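Local coordinates for phenylacetic acid degradation protein PaaI (Thermus thermophilus HB8, PDB 1WLU) that probably hydrolyses acyl-CoA thioesters, as a hot dog fold thioesterase associated with phenylacetic acid degradation, at residues Y96-V101 against A108-T113; L14-G19 against S55-P60; V22-V27 against R79-A84; E7-K12 against G40-A45. All blocks are in the same frame, centred on the assembly; numbering follows the deposited sequence.

Contact 1 of 4, residues Y96-V101 against A108-T113; sequences YRVEVV and ALFTGT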
loop_
_atom_site.group_PDB
_atom_site.type_symbol
_atom_site.label_atom_id
_atom_site.label_comp_id
_atom_site.label_asym_id
_atom_site.label_seq_id
_atom_site.Cartn_x
_atom_site.Cartn_y
_atom_site.Cartn_z
ATOM N N TYR A 96 -9.308 -0.850 8.413
ATOM C CA TYR A 96 -9.408 -2.191 8.971
ATOM C C TYR A 96 -8.218 -3.061 8.615
ATOM O O TYR A 96 -7.609 -2.898 7.557
ATOM C CB TYR A 96 -10.680 -2.880 8.450
ATOM C CG TYR A 96 -11.942 -2.142 8.808
ATOM C CD1 TYR A 96 -12.296 -0.965 8.148
ATOM C CD2 TYR A 96 -12.716 -2.549 9.892
ATOM C CE1 TYR A 96 -13.379 -0.202 8.572
ATOM C CE2 TYR A 96 -13.802 -1.794 10.325
ATOM C CZ TYR A 96 -14.120 -0.620 9.665
ATOM O OH TYR A 96 -15.145 0.171 10.131
ATOM N N ARG A 97 -7.892 -3.979 9.518
ATOM C CA ARG A 97 -6.821 -4.939 9.300
ATOM C C ARG A 97 -7.514 -6.282 9.131
ATOM O O ARG A 97 -8.390 -6.638 9.923
ATOM C CB ARG A 97 -5.871 -5.016 10.497
ATOM C CG ARG A 97 -5.058 -6.313 10.510
ATOM C CD ARG A 97 -3.930 -6.321 11.526
ATOM N NE ARG A 97 -4.368 -5.971 12.872
ATOM C CZ ARG A 97 -4.219 -4.768 13.419
ATOM N NH1 ARG A 97 -3.638 -3.789 12.734
ATOM N NH2 ARG A 97 -4.649 -4.545 14.653
ATOM N N VAL A 98 -7.133 -7.021 8.098
ATOM C CA VAL A 98 -7.729 -8.322 7.853
ATOM C C VAL A 98 -6.655 -9.392 7.748
ATOM O O VAL A 98 -5.830 -9.375 6.832
ATOM C CB VAL A 98 -8.568 -8.325 6.554
ATOM C CG1 VAL A 98 -9.274 -9.666 6.397
ATOM C CG2 VAL A 98 -9.592 -7.197 6.588
ATOM N N GLU A 99 -6.655 -10.313 8.702
ATOM C CA GLU A 99 -5.694 -11.402 8.698
ATOM C C GLU A 99 -6.287 -12.594 7.958
ATOM O O GLU A 99 -7.409 -13.015 8.243
ATOM C CB GLU A 99 -5.337 -11.800 10.131
ATOM C CG GLU A 99 -4.392 -10.824 10.816
ATOM C CD GLU A 99 -4.087 -11.207 12.249
ATOM O OE1 GLU A 99 -4.205 -12.404 12.584
ATOM O OE2 GLU A 99 -3.714 -10.310 13.036
ATOM N N VAL A 100 -5.541 -13.115 6.991
ATOM C CA VAL A 100 -5.982 -14.273 6.220
ATOM C C VAL A 100 -5.235 -15.457 6.818
ATOM O O VAL A 100 -4.004 -15.526 6.763
ATOM C CB VAL A 100 -5.652 -14.102 4.724
ATOM C CG1 VAL A 100 -6.152 -15.301 3.934
ATOM C CG2 VAL A 100 -6.309 -12.827 4.203
ATOM N N VAL A 101 -5.998 -16.381 7.395
ATOM C CA VAL A 101 -5.440 -17.532 8.089
ATOM C C VAL A 101 -5.915 -18.884 7.572
ATOM O O VAL A 101 -7.073 -19.048 7.195
ATOM C CB VAL A 101 -5.793 -17.440 9.596
ATOM C CG1 VAL A 101 -5.167 -18.591 10.363
ATOM C CG2 VAL A 101 -5.332 -16.099 10.154
ATOM N N ALA A 108 -1.745 -14.285 4.664
ATOM C CA ALA A 108 -1.658 -12.951 4.079
ATOM C C ALA A 108 -2.203 -11.915 5.045
ATOM O O ALA A 108 -2.918 -12.246 5.992
ATOM C CB ALA A 108 -2.442 -12.899 2.765
ATOM N N LEU A 109 -1.848 -10.659 4.798
ATOM C CA LEU A 109 -2.303 -9.543 5.618
ATOM C C LEU A 109 -2.885 -8.487 4.690
ATOM O O LEU A 109 -2.230 -8.046 3.745
ATOM C CB LEU A 109 -1.140 -8.938 6.405
ATOM C CG LEU A 109 -1.492 -7.700 7.238
ATOM C CD1 LEU A 109 -2.423 -8.097 8.372
ATOM C CD2 LEU A 109 -0.221 -7.072 7.791
ATOM N N PHE A 110 -4.115 -8.081 4.977
ATOM C CA PHE A 110 -4.825 -7.083 4.188
ATOM C C PHE A 110 -5.048 -5.853 5.064
ATOM O O PHE A 110 -5.410 -5.967 6.233
ATOM C CB PHE A 110 -6.151 -7.712 3.715
ATOM C CG PHE A 110 -7.109 -6.761 3.042
ATOM C CD1 PHE A 110 -7.784 -5.786 3.775
ATOM C CD2 PHE A 110 -7.415 -6.911 1.691
ATOM C CE1 PHE A 110 -8.755 -4.983 3.172
ATOM C CE2 PHE A 110 -8.383 -6.113 1.082
ATOM C CZ PHE A 110 -9.053 -5.150 1.827
ATOM N N THR A 111 -4.793 -4.681 4.498
ATOM C CA THR A 111 -4.974 -3.421 5.205
ATOM C C THR A 111 -5.808 -2.551 4.273
ATOM O O THR A 111 -5.409 -2.306 3.139
ATOM C CB THR A 111 -3.618 -2.733 5.467
ATOM O OG1 THR A 111 -2.712 -3.669 6.065
ATOM C CG2 THR A 111 -3.798 -1.544 6.405
ATOM N N GLY A 112 -6.963 -2.087 4.733
ATOM C CA GLY A 112 -7.796 -1.281 3.859
ATOM C C GLY A 112 -8.494 -0.108 4.508
ATOM O O GLY A 112 -8.820 -0.142 5.694
ATOM N N THR A 113 -8.714 0.935 3.717
ATOM C CA THR A 113 -9.388 2.133 4.190
ATOM C C THR A 113 -10.603 2.404 3.321
ATOM O O THR A 113 -10.538 2.301 2.095
ATOM C CB THR A 113 -8.445 3.344 4.145
ATOM O OG1 THR A 113 -7.399 3.153 5.103
ATOM C CG2 THR A 113 -9.198 4.632 4.467
#

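Contact 2 of 4, residues L14-G19 against S55-P60; sequences LHLAPG and SNTRGP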
loop_
_atom_site.group_PDB
_atom_site.type_symbol
_atom_site.label_atom_id
_atom_site.label_comp_id
_atom_site.label_asym_id
_atom_site.label_seq_id
_atom_site.Cartn_x
_atom_site.Cartn_y
_atom_site.Cartn_z
ATOM N N LEU A 14 -18.583 -16.273 9.215
ATOM C CA LEU A 14 -18.443 -16.991 10.476
ATOM C C LEU A 14 -18.661 -16.061 11.661
ATOM O O LEU A 14 -18.843 -16.517 12.790
ATOM C CB LEU A 14 -17.063 -17.644 10.586
ATOM C CG LEU A 14 -16.693 -18.659 9.502
ATOM C CD1 LEU A 14 -15.389 -19.339 9.894
ATOM C CD2 LEU A 14 -17.800 -19.692 9.337
ATOM N N HIS A 15 -18.629 -14.757 11.409
ATOM C CA HIS A 15 -18.854 -13.791 12.472
ATOM C C HIS A 15 -19.087 -12.399 11.916
ATOM O O HIS A 15 -18.486 -12.002 10.919
ATOM C CB HIS A 15 -17.672 -13.768 13.448
ATOM C CG HIS A 15 -18.000 -13.153 14.774
ATOM N ND1 HIS A 15 -17.871 -11.805 15.027
ATOM C CD2 HIS A 15 -18.487 -13.704 15.912
ATOM C CE1 HIS A 15 -18.264 -11.550 16.263
ATOM N NE2 HIS A 15 -18.643 -12.686 16.821
ATOM N N LEU A 16 -19.996 -11.669 12.550
ATOM C CA LEU A 16 -20.286 -10.301 12.158
ATOM C C LEU A 16 -20.771 -9.580 13.400
ATOM O O LEU A 16 -21.720 -10.016 14.052
ATOM C CB LEU A 16 -21.355 -10.239 11.065
ATOM C CG LEU A 16 -21.614 -8.831 10.511
ATOM C CD1 LEU A 16 -20.343 -8.278 9.875
ATOM C CD2 LEU A 16 -22.738 -8.878 9.486
ATOM N N ALA A 17 -20.094 -8.492 13.736
ATOM C CA ALA A 17 -20.434 -7.687 14.900
ATOM C C ALA A 17 -19.970 -6.274 14.588
ATOM O O ALA A 17 -19.288 -6.050 13.590
ATOM C CB ALA A 17 -19.726 -8.226 16.137
ATOM N N PRO A 18 -20.334 -5.298 15.427
ATOM C CA PRO A 18 -19.909 -3.922 15.157
ATOM C C PRO A 18 -18.402 -3.783 14.942
ATOM O O PRO A 18 -17.606 -4.081 15.834
ATOM C CB PRO A 18 -20.397 -3.168 16.389
ATOM C CG PRO A 18 -21.651 -3.919 16.748
ATOM C CD PRO A 18 -21.202 -5.356 16.618
ATOM N N GLY A 19 -18.029 -3.349 13.740
ATOM C CA GLY A 19 -16.629 -3.144 13.401
ATOM C C GLY A 19 -15.783 -4.368 13.091
ATOM O O GLY A 19 -14.574 -4.237 12.889
ATOM N N SER A 55 -16.649 -3.078 7.750
ATOM C CA SER A 55 -16.784 -1.640 7.582
ATOM C C SER A 55 -18.229 -1.172 7.452
ATOM O O SER A 55 -18.593 -0.121 7.979
ATOM C CB SER A 55 -15.968 -1.162 6.372
ATOM O OG SER A 55 -16.392 -1.780 5.167
ATOM N N ASN A 56 -19.060 -1.951 6.771
ATOM C CA ASN A 56 -20.443 -1.545 6.590
ATOM C C ASN A 56 -21.321 -1.686 7.827
ATOM O O ASN A 56 -22.461 -1.226 7.827
ATOM C CB ASN A 56 -21.041 -2.265 5.378
ATOM C CG ASN A 56 -20.655 -1.589 4.069
ATOM O OD1 ASN A 56 -21.373 -0.720 3.568
ATOM N ND2 ASN A 56 -19.501 -1.961 3.526
ATOM N N THR A 57 -20.799 -2.299 8.886
ATOM C CA THR A 57 -21.578 -2.404 10.120
ATOM C C THR A 57 -21.654 -1.009 10.739
ATOM O O THR A 57 -22.463 -0.765 11.633
ATOM C CB THR A 57 -20.933 -3.341 11.170
ATOM O OG1 THR A 57 -19.625 -2.857 11.510
ATOM C CG2 THR A 57 -20.845 -4.759 10.644
ATOM N N ARG A 58 -20.803 -0.100 10.266
ATOM C CA ARG A 58 -20.774 1.273 10.778
ATOM C C ARG A 58 -21.587 2.217 9.901
ATOM O O ARG A 58 -21.748 3.395 10.225
ATOM C CB ARG A 58 -19.336 1.799 10.833
ATOM C CG ARG A 58 -18.365 0.965 11.650
ATOM C CD ARG A 58 -18.839 0.792 13.082
ATOM N NE ARG A 58 -17.762 0.324 13.947
ATOM C CZ ARG A 58 -17.921 -0.017 15.221
ATOM N NH1 ARG A 58 -19.121 0.049 15.783
ATOM N NH2 ARG A 58 -16.877 -0.410 15.939
ATOM N N GLY A 59 -22.090 1.696 8.788
ATOM C CA GLY A 59 -22.853 2.508 7.859
ATOM C C GLY A 59 -22.280 2.305 6.470
ATOM O O GLY A 59 -21.194 1.739 6.336
ATOM N N PRO A 60 -22.975 2.750 5.415
ATOM C CA PRO A 60 -22.497 2.592 4.038
ATOM C C PRO A 60 -21.070 3.091 3.847
ATOM O O PRO A 60 -20.739 4.216 4.221
ATOM C CB PRO A 60 -23.508 3.399 3.230
ATOM C CG PRO A 60 -24.771 3.218 4.023
ATOM C CD PRO A 60 -24.287 3.422 5.439
#

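Contact 3 of 4, residues V22-V27 against R79-A84; sequences VVAGEV and RVEARA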
loop_
_atom_site.group_PDB
_atom_site.type_symbol
_atom_site.label_atom_id
_atom_site.label_comp_id
_atom_site.label_asym_id
_atom_site.label_seq_id
_atom_site.Cartn_x
_atom_site.Cartn_y
_atom_site.Cartn_z
ATOM N N VAL A 22 -15.710 -12.092 10.102
ATOM C CA VAL A 22 -14.870 -13.210 9.702
ATOM C C VAL A 22 -15.594 -13.896 8.553
ATOM O O VAL A 22 -16.778 -14.230 8.665
ATOM C CB VAL A 22 -14.661 -14.239 10.837
ATOM C CG1 VAL A 22 -13.846 -15.421 10.315
ATOM C CG2 VAL A 22 -13.949 -13.591 12.016
ATOM N N VAL A 23 -14.888 -14.072 7.442
ATOM C CA VAL A 23 -15.430 -14.723 6.256
ATOM C C VAL A 23 -14.541 -15.919 5.966
ATOM O O VAL A 23 -13.317 -15.827 6.065
ATOM C CB VAL A 23 -15.438 -13.765 5.044
ATOM C CG1 VAL A 23 -15.850 -14.511 3.780
ATOM C CG2 VAL A 23 -16.399 -12.614 5.307
ATOM N N ALA A 24 -15.152 -17.045 5.616
ATOM C CA ALA A 24 -14.393 -18.256 5.345
ATOM C C ALA A 24 -14.734 -18.868 4.001
ATOM O O ALA A 24 -15.810 -18.641 3.447
ATOM C CB ALA A 24 -14.639 -19.278 6.449
ATOM N N GLY A 25 -13.801 -19.654 3.483
ATOM C CA GLY A 25 -14.019 -20.312 2.213
ATOM C C GLY A 25 -13.041 -21.453 2.049
ATOM O O GLY A 25 -12.182 -21.676 2.900
ATOM N N GLU A 26 -13.188 -22.193 0.961
ATOM C CA GLU A 26 -12.291 -23.298 0.676
ATOM C C GLU A 26 -11.757 -23.066 -0.726
ATOM O O GLU A 26 -12.499 -22.639 -1.610
ATOM C CB GLU A 26 -13.035 -24.636 0.731
ATOM C CG GLU A 26 -12.121 -25.845 0.559
ATOM C CD GLU A 26 -12.866 -27.165 0.626
ATOM O OE1 GLU A 26 -13.603 -27.383 1.610
ATOM O OE2 GLU A 26 -12.709 -27.988 -0.299
ATOM N N VAL A 27 -10.470 -23.321 -0.922
ATOM C CA VAL A 27 -9.872 -23.146 -2.237
ATOM C C VAL A 27 -10.334 -24.300 -3.119
ATOM O O VAL A 27 -10.009 -25.459 -2.858
ATOM C CB VAL A 27 -8.330 -23.148 -2.159
ATOM C CG1 VAL A 27 -7.740 -22.981 -3.552
ATOM C CG2 VAL A 27 -7.854 -22.023 -1.247
ATOM N N ARG A 79 -8.658 -24.733 3.659
ATOM C CA ARG A 79 -9.728 -23.993 4.319
ATOM C C ARG A 79 -9.073 -22.695 4.766
ATOM O O ARG A 79 -8.050 -22.715 5.454
ATOM C CB ARG A 79 -10.242 -24.762 5.540
ATOM C CG ARG A 79 -11.041 -26.016 5.216
ATOM C CD ARG A 79 -12.402 -25.666 4.629
ATOM N NE ARG A 79 -13.271 -26.836 4.527
ATOM C CZ ARG A 79 -14.536 -26.795 4.118
ATOM N NH1 ARG A 79 -15.087 -25.640 3.771
ATOM N NH2 ARG A 79 -15.252 -27.910 4.058
ATOM N N VAL A 80 -9.655 -21.568 4.380
ATOM C CA VAL A 80 -9.081 -20.278 4.728
ATOM C C VAL A 80 -10.120 -19.323 5.306
ATOM O O VAL A 80 -11.302 -19.393 4.969
ATOM C CB VAL A 80 -8.412 -19.654 3.477
ATOM C CG1 VAL A 80 -9.449 -19.445 2.390
ATOM C CG2 VAL A 80 -7.713 -18.355 3.835
ATOM N N GLU A 81 -9.663 -18.440 6.189
ATOM C CA GLU A 81 -10.518 -17.453 6.840
ATOM C C GLU A 81 -9.898 -16.067 6.754
ATOM O O GLU A 81 -8.675 -15.928 6.729
ATOM C CB GLU A 81 -10.688 -17.786 8.325
ATOM C CG GLU A 81 -11.644 -18.906 8.656
ATOM C CD GLU A 81 -11.615 -19.244 10.135
ATOM O OE1 GLU A 81 -11.254 -18.357 10.944
ATOM O OE2 GLU A 81 -11.955 -20.391 10.491
ATOM N N ALA A 82 -10.748 -15.049 6.713
ATOM C CA ALA A 82 -10.296 -13.662 6.695
ATOM C C ALA A 82 -10.954 -13.011 7.909
ATOM O O ALA A 82 -12.184 -12.943 8.002
ATOM C CB ALA A 82 -10.728 -12.970 5.416
ATOM N N ARG A 83 -10.125 -12.561 8.845
ATOM C CA ARG A 83 -10.592 -11.945 10.082
ATOM C C ARG A 83 -10.355 -10.444 10.061
ATOM O O ARG A 83 -9.213 -9.987 10.146
ATOM C CB ARG A 83 -9.858 -12.579 11.263
ATOM C CG ARG A 83 -9.953 -14.096 11.267
ATOM C CD ARG A 83 -8.948 -14.720 12.209
ATOM N NE ARG A 83 -9.047 -16.177 12.204
ATOM C CZ ARG A 83 -8.245 -16.979 12.894
ATOM N NH1 ARG A 83 -7.281 -16.465 13.644
ATOM N NH2 ARG A 83 -8.414 -18.295 12.840
ATOM N N ALA A 84 -11.440 -9.680 9.959
ATOM C CA ALA A 84 -11.357 -8.226 9.900
ATOM C C ALA A 84 -11.629 -7.557 11.238
ATOM O O ALA A 84 -12.607 -7.874 11.915
ATOM C CB ALA A 84 -12.333 -7.697 8.850
#

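Contact 4 of 4, residues E7-K12 against G40-A45; sequences EALGLK and GGFLYA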
loop_
_atom_site.group_PDB
_atom_site.type_symbol
_atom_site.label_atom_id
_atom_site.label_comp_id
_atom_site.label_asym_id
_atom_site.label_seq_id
_atom_site.Cartn_x
_atom_site.Cartn_y
_atom_site.Cartn_z
ATOM N N GLU A 7 -21.195 -15.429 -2.904
ATOM C CA GLU A 7 -21.938 -16.660 -3.129
ATOM C C GLU A 7 -21.282 -17.495 -4.229
ATOM O O GLU A 7 -21.125 -18.709 -4.086
ATOM C CB GLU A 7 -23.385 -16.332 -3.505
ATOM C CG GLU A 7 -24.260 -17.548 -3.747
ATOM C CD GLU A 7 -25.691 -17.172 -4.070
ATOM O OE1 GLU A 7 -26.381 -16.642 -3.176
ATOM O OE2 GLU A 7 -26.123 -17.399 -5.220
ATOM N N ALA A 8 -20.885 -16.840 -5.315
ATOM C CA ALA A 8 -20.250 -17.535 -6.430
ATOM C C ALA A 8 -18.927 -18.181 -6.024
ATOM O O ALA A 8 -18.553 -19.227 -6.557
ATOM C CB ALA A 8 -20.028 -16.570 -7.588
ATOM N N LEU A 9 -18.222 -17.557 -5.081
ATOM C CA LEU A 9 -16.943 -18.077 -4.607
ATOM C C LEU A 9 -17.096 -19.103 -3.486
ATOM O O LEU A 9 -16.110 -19.687 -3.038
ATOM C CB LEU A 9 -16.054 -16.928 -4.121
ATOM C CG LEU A 9 -15.584 -15.929 -5.178
ATOM C CD1 LEU A 9 -14.743 -14.845 -4.517
ATOM C CD2 LEU A 9 -14.780 -16.651 -6.246
ATOM N N GLY A 10 -18.332 -19.308 -3.035
ATOM C CA GLY A 10 -18.596 -20.267 -1.974
ATOM C C GLY A 10 -18.209 -19.785 -0.588
ATOM O O GLY A 10 -17.970 -20.590 0.312
ATOM N N LEU A 11 -18.162 -18.472 -0.407
ATOM C CA LEU A 11 -17.780 -17.903 0.879
ATOM C C LEU A 11 -18.937 -17.878 1.870
ATOM O O LEU A 11 -20.106 -17.793 1.483
ATOM C CB LEU A 11 -17.239 -16.484 0.680
ATOM C CG LEU A 11 -16.128 -16.345 -0.366
ATOM C CD1 LEU A 11 -15.607 -14.913 -0.358
ATOM C CD2 LEU A 11 -15.001 -17.325 -0.068
ATOM N N LYS A 12 -18.597 -17.961 3.152
ATOM C CA LYS A 12 -19.590 -17.942 4.218
ATOM C C LYS A 12 -19.119 -17.013 5.326
ATOM O O LYS A 12 -17.921 -16.781 5.484
ATOM C CB LYS A 12 -19.790 -19.349 4.780
ATOM C CG LYS A 12 -20.286 -20.351 3.748
ATOM C CD LYS A 12 -20.449 -21.734 4.348
ATOM C CE LYS A 12 -20.914 -22.731 3.297
ATOM N NZ LYS A 12 -21.105 -24.092 3.867
ATOM N N GLY A 40 -4.291 -14.991 -6.405
ATOM C CA GLY A 40 -4.233 -13.845 -5.513
ATOM C C GLY A 40 -5.568 -13.134 -5.421
ATOM O O GLY A 40 -5.906 -12.550 -4.387
ATOM N N GLY A 41 -6.327 -13.179 -6.512
ATOM C CA GLY A 41 -7.628 -12.539 -6.548
ATOM C C GLY A 41 -8.647 -13.240 -5.672
ATOM O O GLY A 41 -9.581 -12.612 -5.175
ATOM N N PHE A 42 -8.485 -14.548 -5.492
ATOM C CA PHE A 42 -9.410 -15.286 -4.645
ATOM C C PHE A 42 -9.133 -14.929 -3.190
ATOM O O PHE A 42 -10.058 -14.656 -2.424
ATOM C CB PHE A 42 -9.254 -16.796 -4.835
ATOM C CG PHE A 42 -10.069 -17.603 -3.866
ATOM C CD1 PHE A 42 -11.450 -17.694 -4.006
ATOM C CD2 PHE A 42 -9.463 -18.217 -2.775
ATOM C CE1 PHE A 42 -12.218 -18.383 -3.067
ATOM C CE2 PHE A 42 -10.222 -18.908 -1.832
ATOM C CZ PHE A 42 -11.602 -18.989 -1.979
ATOM N N LEU A 43 -7.859 -14.936 -2.808
ATOM C CA LEU A 43 -7.491 -14.602 -1.439
ATOM C C LEU A 43 -7.862 -13.155 -1.139
ATOM O O LEU A 43 -8.339 -12.841 -0.049
ATOM C CB LEU A 43 -5.995 -14.836 -1.218
ATOM C CG LEU A 43 -5.557 -16.297 -1.379
ATOM C CD1 LEU A 43 -4.058 -16.403 -1.160
ATOM C CD2 LEU A 43 -6.309 -17.183 -0.389
ATOM N N TYR A 44 -7.654 -12.271 -2.109
ATOM C CA TYR A 44 -8.012 -10.875 -1.913
ATOM C C TYR A 44 -9.527 -10.738 -1.780
ATOM O O TYR A 44 -10.012 -10.016 -0.913
ATOM C CB TYR A 44 -7.508 -10.014 -3.075
ATOM C CG TYR A 44 -7.860 -8.545 -2.943
ATOM C CD1 TYR A 44 -9.115 -8.066 -3.325
ATOM C CD2 TYR A 44 -6.939 -7.637 -2.426
ATOM C CE1 TYR A 44 -9.442 -6.717 -3.194
ATOM C CE2 TYR A 44 -7.253 -6.291 -2.289
ATOM C CZ TYR A 44 -8.502 -5.836 -2.676
ATOM O OH TYR A 44 -8.798 -4.497 -2.550
ATOM N N ALA A 45 -10.276 -11.435 -2.633
ATOM C CA ALA A 45 -11.733 -11.365 -2.577
ATOM C C ALA A 45 -12.229 -11.781 -1.196
ATOM O O ALA A 45 -13.171 -11.195 -0.659
ATOM C CB ALA A 45 -12.343 -12.261 -3.646
#

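Contact 1 of 4, residues Y96-V101 against A108-T113
Val98 and Phe110 lie side by side on one face of the sheet, pointing the same way. Phe110 CG, anti to its backbone N (chi1 172°), comes to 4.1 Å from Val98 CB, and the Val98 methyl CG2 is 3.6 Å from Phe110 CD1. The two backbones bond both ways, with Val98 N to Phe110 O at 2.7 Å and Phe110 N to Val98 O at 2.8 Å. Tyr96 and Gly112 repeat the pattern; Val100 and Ala108 do so with one weak bond, 3.3 Å from Ala108 N to Val100 O. Gly112 leaves room for the ring, since a CB there would run into Phe110 CE1. On the other face Leu109 CD1 rests 3.8 Å from CG of Arg97, with Phe71, a CoA-binding residue, close to Leu109. Further out, the rings of Tyr44 and Phe51 meet Phe110, and Ala47 touches both Phe110 and Val98. An alanine in place of Phe110 would probably open a gap between sheet and helix, leaving Val98 CG2 and those two rings without their apolar partner. A hairpin of strands 93-102 and 105-116 packed onto helix 40-56 is typical of the hot dog fold, in which an antiparallel sheet wraps round a long helix.

Contact 2 of 4, residues L14-G19 against S55-P60
Pro18 and Thr57 bring the two backbones nearest, with their CA atoms 5.5 Å apart, where the bend after strand 12-17 meets the type I turn from Asn56 to Gly59. One hydrogen bond joins the two segments, from Gly19 N to Thr57 OG1, at 2.8 Å and nearly straight (165°). Chi1 of Thr57 (59°) puts OG1 between its own backbone N and carbonyl carbon, and the same hydroxyl bonds to Ala54 O in the helix. The Thr57 methyl CG2 lies 3.6 Å from both Leu16 CD1 and Ala17 O. Arg58 lays one face of its guanidinium over the Pro18-Gly19 peptide, with Gly19 N 3.6 Å above the centre of the group. NH1 of Arg58 reaches 3.5 Å from Pro18 CB. A salt bridge from Arg58 NE to Glu86 holds the group. A leucine in place of Arg58 would probably leave the peptide face without its flat cover and the Glu86 carboxylate without this charged mate. Gly19 has positive phi, and a CB on it would strike Arg58 NH2. The contact joins the turn of a beta hairpin, strands 12-17 and 20-26, to the C-terminal end of the long helix of the hot dog fold.

Contact 3 of 4, residues V22-V27 against R79-A84
Val23 pairs with Ala82, and Gly25 with Val80, as antiparallel hydrogen-bonded pairs that hold the two strands together. Each pair exchanges two backbone bonds. Ala82 N reaches Val23 O at 2.8 Å, and the bond from Val80 N to Gly25 O is almost straight at 177°. Between these bonds, CA-H groups supplement the pairing: Val22 CA lies 3.2 Å from Ala82 O, and Glu81 CA is 3.3 Å from Val23 O. The same carbonyl oxygens thus accept both an N-H and a CA-H contact. The Val80 methyl CG1, set between backbone N and carbonyl carbon (chi1 61°), packs on the Gly25 carbonyl oxygen, 3.6 Å from Gly25 O.

Apolar contacts divide between the two faces. Val23, Val80 and Ala82 turn to the helix-facing side of the hot dog sheet, where Leu46 of helix 40-56 touches all three. The opposite face carries Val22, Ala24, Glu26, Arg79, Glu81 and Arg83. Ala24 CB meets the aliphatic part of Glu81, 3.7 Å from its CG, while Val22 CG2 runs beside Arg83 and lies 4.1 Å from its CG.

Charged groups line that outer face. Within segment 79-84, Arg83 NE and Glu81 OE1 form a salt bridge, and OE1 lies in the guanidinium plane at its edge; its hydrogen bonds are weak. Glu26 and Arg79 pair differently. The place of Glu26 OE1 is doubtful, but as modelled the carboxylate sits over one face of the Arg79 guanidinium, the two planes 80° apart. No N-H points at OE1, and the attraction is probably one of charge alone.

Contact 4 of 4, residues E7-K12 against G40-A45
Leu9 and Phe42 mark the nearest approach of the backbones, yet their CA atoms stay 8.0 Å apart and no hydrogen bond crosses. Segment 7-12 leaves helix 4-8 through a Schellman motif at Gly10, whose positive phi (76°) favours glycine, and Gly10 N bonds back to Glu7 O at 3.0 Å. Segment 40-45 is regular helix.

Side chains bridge the distance. Leu9 divides its two methyls between two partners. Its CD1 sits 3.6 Å from Ala45 CB. The other methyl, Leu9 CD2, lies 4.1 Å from CD1 of Phe42, the two side chains running antiparallel past one another. The carbonyl oxygen of Leu9 lies near the plane of the ring at its edge, 4.1 Å from Phe42 CE1.

The N-terminal turn is thereby seated on the first turns of helix 40-56, the central helix of the hot dog fold. Leu11 completes the apolar group: its CD2 comes to 4.2 Å from CE1 of Phe42, and its side chain also touches Leu46 and Ser49 farther along that helix. His31 stacks on the Phe42 ring. Phe5 of the third subunit packs against both Leu9 and Phe42, extending this apolar cluster across a subunit boundary, and on the same helix Tyr44 stacks on its counterpart from that subunit.

From the N terminus, contact 4 opens at 7-12, contact 2 at 14-19 and contact 3 at 22-27. They close in the same order, at 40-45, 55-60 and 79-84, so each of the three crosses the other two and none nests. Contact 4 returns the chain to the beginning of helix 40-56, contact 2 to its far end, while contact 3 closes the longest loop by placing strand 79-89 beside strand 20-26. Contact 1, a local hairpin, follows in series. Strand pairing makes the set continuous: Leu14 bonds to Val22, linking contacts 2 and 3, and Val101 bonds to Glu81, linking contacts 3 and 1 in one sheet.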